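Local coordinates for HpcH/HpaI aldolase/citrate lyase family protein (Burkholderia cenocepacia, PDB 4MF4), which is of unknown specific function but belongs to the HpcH/HpaI aldolase/citrate lyase family and folds as a closed parallel (beta/alpha)8 TIM barrel, at residues A[47-51]-A[246-250]. Sequence-based numbering, arbitrary orientation.
Sequences GYDWL and LITVS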
# COMPACT_ATOMS: atom_id res chain seq x y z
N GLY A 47 24.34 -14.64 -2.73
CA GLY A 47 25.71 -14.79 -2.23
C GLY A 47 26.52 -13.52 -1.97
O GLY A 47 27.71 -13.59 -1.64
N TYR A 48 25.92 -12.35 -2.11
CA TYR A 48 26.67 -11.09 -1.95
C TYR A 48 26.98 -10.85 -0.47
O TYR A 48 26.22 -11.27 0.43
CB TYR A 48 25.89 -9.91 -2.53
CG TYR A 48 25.98 -9.88 -4.03
CD1 TYR A 48 25.20 -10.69 -4.81
CD2 TYR A 48 26.86 -9.01 -4.66
CE1 TYR A 48 25.35 -10.70 -6.21
CE2 TYR A 48 26.99 -8.99 -6.04
CZ TYR A 48 26.24 -9.83 -6.80
OH TYR A 48 26.34 -9.76 -8.16
N ASP A 49 28.08 -10.17 -0.20
CA ASP A 49 28.42 -9.76 1.20
C ASP A 49 27.47 -8.66 1.72
O ASP A 49 27.15 -8.62 2.92
CB ASP A 49 29.86 -9.33 1.26
CG ASP A 49 30.79 -10.42 0.74
OD1 ASP A 49 30.68 -11.54 1.30
OD2 ASP A 49 31.55 -10.20 -0.26
N TRP A 50 27.04 -7.75 0.84
CA TRP A 50 26.11 -6.69 1.25
C TRP A 50 25.12 -6.36 0.16
O TRP A 50 25.39 -6.63 -1.00
CB TRP A 50 26.88 -5.44 1.73
CG TRP A 50 27.83 -4.88 0.74
CD1 TRP A 50 29.07 -5.37 0.41
CD2 TRP A 50 27.63 -3.73 -0.07
NE1 TRP A 50 29.64 -4.59 -0.57
CE2 TRP A 50 28.77 -3.58 -0.89
CE3 TRP A 50 26.58 -2.82 -0.21
CZ2 TRP A 50 28.91 -2.55 -1.80
CZ3 TRP A 50 26.74 -1.77 -1.11
CH2 TRP A 50 27.90 -1.67 -1.91
N LEU A 51 23.98 -5.80 0.54
CA LEU A 51 22.97 -5.34 -0.40
C LEU A 51 22.53 -3.94 -0.01
O LEU A 51 22.31 -3.67 1.16
CB LEU A 51 21.73 -6.25 -0.36
CG LEU A 51 21.91 -7.73 -0.70
CD1 LEU A 51 20.64 -8.53 -0.41
CD2 LEU A 51 22.24 -7.88 -2.16
N LEU A 246 35.10 -2.40 -0.89
CA LEU A 246 33.63 -2.47 -0.92
C LEU A 246 33.13 -2.18 -2.32
O LEU A 246 32.88 -1.00 -2.70
CB LEU A 246 33.04 -1.51 0.09
CG LEU A 246 31.54 -1.68 0.34
CD1 LEU A 246 31.30 -2.70 1.45
CD2 LEU A 246 30.89 -0.38 0.69
N ILE A 247 32.99 -3.23 -3.11
CA ILE A 247 32.76 -3.10 -4.53
C ILE A 247 31.32 -3.48 -4.86
O ILE A 247 30.90 -4.60 -4.55
CB ILE A 247 33.72 -3.99 -5.33
CG1 ILE A 247 35.16 -3.54 -5.08
CG2 ILE A 247 33.39 -3.89 -6.81
CD1 ILE A 247 36.21 -4.41 -5.73
N THR A 248 30.58 -2.55 -5.46
CA THR A 248 29.21 -2.76 -5.89
C THR A 248 29.25 -3.30 -7.31
O THR A 248 29.76 -2.64 -8.18
CB THR A 248 28.38 -1.45 -5.96
OG1 THR A 248 28.59 -0.61 -4.82
CG2 THR A 248 26.92 -1.73 -6.04
N VAL A 249 28.69 -4.50 -7.52
CA VAL A 249 28.61 -5.13 -8.84
C VAL A 249 27.29 -4.73 -9.51
O VAL A 249 26.36 -5.54 -9.67
CB VAL A 249 28.77 -6.69 -8.76
CG1 VAL A 249 28.96 -7.28 -10.14
CG2 VAL A 249 29.94 -7.11 -7.90
N SER A 250 27.22 -3.45 -9.87
CA SER A 250 26.05 -2.84 -10.49
C SER A 250 24.77 -2.97 -9.64
O SER A 250 24.84 -2.97 -8.42
CB SER A 250 25.88 -3.37 -11.92
OG SER A 250 24.96 -2.62 -12.70
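In this eight-stranded parallel TIM barrel, strands 50-54 and 246-251 are the second and eighth, both neighbours of strand 27-32, which lies between them and pairs with 246-251 to close the barrel. Residues 47-51 and 246-250 therefore meet mainly through side chains: no hydrogen bond crosses, and the CA atoms come no nearer than 8.7 Å, L51 CA to T248 CA. Most of the 276 Å² of surface buried between the two comes from W50 and its partners. With chi1 in the p well, the indole reaches across to L246, whose CD1 sits 3.6 Å from the centroid of the five-membered ring and 26° off its normal, the geometry of a CH-pi contact; W50 CZ2 to L246 CG, at 3.5 Å, extends the apolar packing. W50 NE1 hydrogen-bonds to L27 O, tying the indole to the intervening strand, while L16 and L20 of helix 15-22 pack on W50 and L246, respectively. T248 OG1 lies at the edge of the indole, 3.2 Å from W50 CH2, yet this hydroxyl is hydrogen-bonded to I228 O on the other neighbouring strand, 225-230. Y48, just ahead of its strand, makes a second patch at a subunit interface: its OH hydrogen-bonds to T260 O of the second subunit, and A263 of that subunit packs on V249. Here the Y48 ring presents its edge to V249, with CE2 4.0 Å from V249 CG2.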